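Local coordinates for siderophore periplasmic binding protein (Thermobifida fusca, PDB 5DH0) that probably captures the iron-loaded siderophore fuscachelin outside the cell membrane and hands it on for uptake, at residues L56-P68 against Q80-L92. Sequence-based numbering, arbitrary orientation.
Sequences LEAGIEPVGVIEP and QLSTYPVVQSASL
The backbone of Val65 bonds the neighbouring strand through both N and O: the N donates to Pro85 O at 2.9 Å, nearly straight, and the O accepts from Val87 N. Farther on, Glu67 N reaches Gln88 O (2.9 Å, 177° at the hydrogen). These bonds tie the short, weakly bonded strands 64-66 and 86-88 and their flanks, the axes 50° apart, in a right-handed beta-alpha-beta crossover through helix 75-81; within this chain 86-88 edges a parallel five-stranded sheet, in one lobe of this periplasmic binding protein. Leu81, from the crossover helix, meets Leu56 tip to tip, CD1 to CD1 at 3.9 Å, and runs past the Pro68 ring in the opposite direction. With CG anti to its carbonyl carbon (chi1 -60°), Tyr84 turns one ring face to Pro62, whose CD sits above the rim, 3.6 Å from Tyr84 CE2, with Pro62 O over the same face; Gln80 O lies over the centre of the other. An alanine at Tyr84 would lose this ring and probably leave Pro62 and Glu61 CG without their packing partner. Ile66 CD1 lies 3.6 Å from Gln88 OE1 in van der Waals contact; that amide is held elsewhere, OE1 by Glu49 N and NE2 by Leu92 O.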
loop_
_atom_site.group_PDB
_atom_site.type_symbol
_atom_site.label_atom_id
_atom_site.label_comp_id
_atom_site.label_asym_id
_atom_site.label_seq_id
_atom_site.Cartn_x
_atom_site.Cartn_y
_atom_site.Cartn_z
ATOM N N LEU A 56 -0.785 39.643 1.371
ATOM C CA LEU A 56 0.512 39.487 2.029
ATOM C C LEU A 56 1.643 39.278 1.005
ATOM O O LEU A 56 2.682 39.924 1.090
ATOM C CB LEU A 56 0.482 38.335 3.035
ATOM C CG LEU A 56 -0.291 38.670 4.323
ATOM C CD1 LEU A 56 -0.576 37.426 5.153
ATOM C CD2 LEU A 56 0.447 39.712 5.160
ATOM N N GLU A 57 1.435 38.400 0.029
ATOM C CA GLU A 57 2.489 38.063 -0.922
ATOM C C GLU A 57 2.801 39.223 -1.852
ATOM O O GLU A 57 3.922 39.359 -2.319
ATOM C CB GLU A 57 2.098 36.824 -1.734
ATOM C CG GLU A 57 2.184 35.536 -0.913
ATOM C CD GLU A 57 1.737 34.296 -1.682
ATOM O OE1 GLU A 57 2.067 33.178 -1.222
ATOM O OE2 GLU A 57 1.050 34.430 -2.731
ATOM N N ALA A 58 1.790 40.051 -2.098
ATOM C CA ALA A 58 1.887 41.199 -2.972
ATOM C C ALA A 58 2.416 42.441 -2.242
ATOM O O ALA A 58 2.554 43.510 -2.847
ATOM C CB ALA A 58 0.536 41.491 -3.576
ATOM N N GLY A 59 2.703 42.291 -0.947
ATOM C CA GLY A 59 3.117 43.398 -0.103
ATOM C C GLY A 59 2.098 44.527 0.017
ATOM O O GLY A 59 2.465 45.693 0.130
ATOM N N ILE A 60 0.816 44.187 -0.012
ATOM C CA ILE A 60 -0.245 45.175 0.155
ATOM C C ILE A 60 -0.834 45.136 1.564
ATOM O O ILE A 60 -1.104 44.064 2.086
ATOM C CB ILE A 60 -1.373 44.948 -0.869
ATOM C CG1 ILE A 60 -0.889 45.294 -2.273
ATOM C CG2 ILE A 60 -2.623 45.732 -0.501
ATOM C CD1 ILE A 60 -1.790 44.750 -3.347
ATOM N N GLU A 61 -1.015 46.295 2.186
ATOM C CA GLU A 61 -1.729 46.363 3.462
ATOM C C GLU A 61 -3.229 46.519 3.204
ATOM O O GLU A 61 -3.685 47.570 2.731
ATOM C CB GLU A 61 -1.224 47.522 4.318
ATOM C CG GLU A 61 0.242 47.435 4.717
ATOM C CD GLU A 61 0.648 48.528 5.711
ATOM O OE1 GLU A 61 -0.105 48.784 6.682
ATOM O OE2 GLU A 61 1.722 49.133 5.520
ATOM N N PRO A 62 -4.004 45.469 3.508
ATOM C CA PRO A 62 -5.444 45.501 3.230
ATOM C C PRO A 62 -6.115 46.441 4.198
ATOM O O PRO A 62 -5.577 46.635 5.291
ATOM C CB PRO A 62 -5.882 44.053 3.453
ATOM C CG PRO A 62 -4.898 43.518 4.458
ATOM C CD PRO A 62 -3.596 44.265 4.253
ATOM N N VAL A 63 -7.244 47.031 3.822
ATOM C CA VAL A 63 -7.951 47.915 4.749
ATOM C C VAL A 63 -8.997 47.173 5.603
ATOM O O VAL A 63 -9.638 47.775 6.475
ATOM C CB VAL A 63 -8.630 49.073 4.003
ATOM C CG1 VAL A 63 -7.577 50.015 3.455
ATOM C CG2 VAL A 63 -9.542 48.541 2.899
ATOM N N GLY A 64 -9.141 45.868 5.360
ATOM C CA GLY A 64 -10.036 45.005 6.116
ATOM C C GLY A 64 -9.752 43.547 5.804
ATOM O O GLY A 64 -9.468 43.198 4.658
ATOM N N VAL A 65 -9.809 42.683 6.807
ATOM C CA VAL A 65 -9.553 41.261 6.574
ATOM C C VAL A 65 -10.570 40.381 7.244
ATOM O O VAL A 65 -11.256 40.801 8.174
ATOM C CB VAL A 65 -8.155 40.807 7.082
ATOM C CG1 VAL A 65 -7.068 41.464 6.297
ATOM C CG2 VAL A 65 -7.998 41.100 8.569
ATOM N N ILE A 66 -10.656 39.149 6.764
ATOM C CA ILE A 66 -11.335 38.105 7.505
ATOM C C ILE A 66 -10.522 37.847 8.763
ATOM O O ILE A 66 -9.283 37.922 8.735
ATOM C CB ILE A 66 -11.488 36.802 6.684
ATOM C CG1 ILE A 66 -12.119 35.702 7.550
ATOM C CG2 ILE A 66 -10.140 36.338 6.159
ATOM C CD1 ILE A 66 -12.443 34.435 6.814
ATOM N N GLU A 67 -11.230 37.600 9.865
ATOM C CA GLU A 67 -10.632 37.221 11.141
ATOM C C GLU A 67 -9.399 36.341 10.912
ATOM O O GLU A 67 -9.504 35.244 10.360
ATOM C CB GLU A 67 -11.677 36.498 12.005
ATOM C CG GLU A 67 -11.198 36.098 13.374
ATOM C CD GLU A 67 -11.302 37.236 14.383
ATOM O OE1 GLU A 67 -10.337 38.029 14.490
ATOM O OE2 GLU A 67 -12.356 37.346 15.053
ATOM N N PRO A 68 -8.214 36.853 11.262
ATOM C CA PRO A 68 -7.013 36.067 10.969
ATOM C C PRO A 68 -6.848 34.857 11.882
ATOM O O PRO A 68 -7.204 34.878 13.053
ATOM C CB PRO A 68 -5.864 37.071 11.160
ATOM C CG PRO A 68 -6.445 38.232 11.869
ATOM C CD PRO A 68 -7.914 38.246 11.624
ATOM N N GLN A 80 0.887 41.734 12.412
ATOM C CA GLN A 80 0.418 42.768 11.489
ATOM C C GLN A 80 -1.087 42.656 11.238
ATOM O O GLN A 80 -1.832 43.623 11.432
ATOM C CB GLN A 80 1.171 42.703 10.158
ATOM C CG GLN A 80 2.079 43.892 9.926
ATOM C CD GLN A 80 1.326 45.209 10.026
ATOM O OE1 GLN A 80 0.394 45.465 9.257
ATOM N NE2 GLN A 80 1.711 46.043 10.987
ATOM N N LEU A 81 -1.527 41.470 10.819
ATOM C CA LEU A 81 -2.918 41.254 10.427
ATOM C C LEU A 81 -3.892 41.581 11.559
ATOM O O LEU A 81 -5.020 41.993 11.303
ATOM C CB LEU A 81 -3.127 39.812 9.978
ATOM C CG LEU A 81 -2.444 39.404 8.690
ATOM C CD1 LEU A 81 -2.414 37.890 8.601
ATOM C CD2 LEU A 81 -3.222 39.997 7.532
ATOM N N SER A 82 -3.451 41.395 12.803
ATOM C CA SER A 82 -4.299 41.628 13.975
ATOM C C SER A 82 -4.602 43.115 14.183
ATOM O O SER A 82 -5.499 43.462 14.942
ATOM C CB SER A 82 -3.646 41.049 15.237
ATOM O OG SER A 82 -3.567 39.621 15.195
ATOM N N THR A 83 -3.861 43.993 13.504
ATOM C CA THR A 83 -4.112 45.429 13.613
ATOM C C THR A 83 -5.205 45.921 12.665
ATOM O O THR A 83 -5.673 47.056 12.788
ATOM C CB THR A 83 -2.852 46.248 13.321
ATOM O OG1 THR A 83 -2.483 46.050 11.952
ATOM C CG2 THR A 83 -1.703 45.831 14.235
ATOM N N TYR A 84 -5.606 45.076 11.720
ATOM C CA TYR A 84 -6.553 45.464 10.678
ATOM C C TYR A 84 -7.998 45.255 11.125
ATOM O O TYR A 84 -8.269 44.386 11.938
ATOM C CB TYR A 84 -6.282 44.664 9.403
ATOM C CG TYR A 84 -4.895 44.861 8.851
ATOM C CD1 TYR A 84 -4.277 46.102 8.912
ATOM C CD2 TYR A 84 -4.194 43.802 8.277
ATOM C CE1 TYR A 84 -2.999 46.285 8.413
ATOM C CE2 TYR A 84 -2.911 43.971 7.773
ATOM C CZ TYR A 84 -2.318 45.219 7.842
ATOM O OH TYR A 84 -1.054 45.409 7.346
ATOM N N PRO A 85 -8.934 46.051 10.590
ATOM C CA PRO A 85 -10.344 45.816 10.918
ATOM C C PRO A 85 -10.842 44.459 10.404
ATOM O O PRO A 85 -10.494 44.063 9.284
ATOM C CB PRO A 85 -11.067 46.968 10.210
ATOM C CG PRO A 85 -10.006 47.999 9.959
ATOM C CD PRO A 85 -8.758 47.224 9.717
ATOM N N VAL A 86 -11.630 43.763 11.223
ATOM C CA VAL A 86 -12.203 42.471 10.864
ATOM C C VAL A 86 -13.551 42.667 10.195
ATOM O O VAL A 86 -14.393 43.403 10.708
ATOM C CB VAL A 86 -12.363 41.565 12.099
ATOM C CG1 VAL A 86 -13.199 40.342 11.770
ATOM C CG2 VAL A 86 -11.007 41.154 12.618
ATOM N N VAL A 87 -13.758 42.010 9.053
ATOM C CA VAL A 87 -14.942 42.263 8.237
ATOM C C VAL A 87 -15.699 40.976 7.903
ATOM O O VAL A 87 -16.804 40.997 7.324
ATOM C CB VAL A 87 -14.554 42.989 6.931
ATOM C CG1 VAL A 87 -13.940 44.337 7.242
ATOM C CG2 VAL A 87 -13.568 42.149 6.135
ATOM N N GLN A 88 -15.095 39.851 8.264
ATOM C CA GLN A 88 -15.711 38.555 8.032
ATOM C C GLN A 88 -15.250 37.656 9.167
ATOM O O GLN A 88 -14.125 37.788 9.643
ATOM C CB GLN A 88 -15.329 38.003 6.647
ATOM C CG GLN A 88 -15.813 36.586 6.339
ATOM C CD GLN A 88 -15.519 36.141 4.899
ATOM O OE1 GLN A 88 -14.393 36.265 4.406
ATOM N NE2 GLN A 88 -16.533 35.594 4.233
ATOM N N SER A 89 -16.131 36.781 9.633
ATOM C CA SER A 89 -15.791 35.896 10.741
ATOM C C SER A 89 -15.330 34.522 10.264
ATOM O O SER A 89 -15.480 34.178 9.091
ATOM C CB SER A 89 -16.991 35.737 11.674
ATOM O OG SER A 89 -17.985 34.931 11.059
ATOM N N ALA A 90 -14.770 33.750 11.192
ATOM C CA ALA A 90 -14.406 32.347 10.964
ATOM C C ALA A 90 -15.497 31.566 10.238
ATOM O O ALA A 90 -15.222 30.842 9.286
ATOM C CB ALA A 90 -14.080 31.669 12.296
ATOM N N SER A 91 -16.738 31.726 10.689
ATOM C CA SER A 91 -17.882 31.049 10.083
ATOM C C SER A 91 -18.245 31.610 8.715
ATOM O O SER A 91 -19.258 31.214 8.141
ATOM C CB SER A 91 -19.108 31.158 10.990
ATOM O OG SER A 91 -19.710 32.433 10.839
ATOM N N LEU A 92 -17.449 32.567 8.235
ATOM C CA LEU A 92 -17.613 33.188 6.916
ATOM C C LEU A 92 -18.779 34.186 6.823
ATOM O O LEU A 92 -19.098 34.640 5.730
ATOM C CB LEU A 92 -17.778 32.114 5.831
ATOM C CG LEU A 92 -16.540 31.600 5.094
ATOM C CD1 LEU A 92 -15.364 31.381 6.038
ATOM C CD2 LEU A 92 -16.871 30.310 4.332
#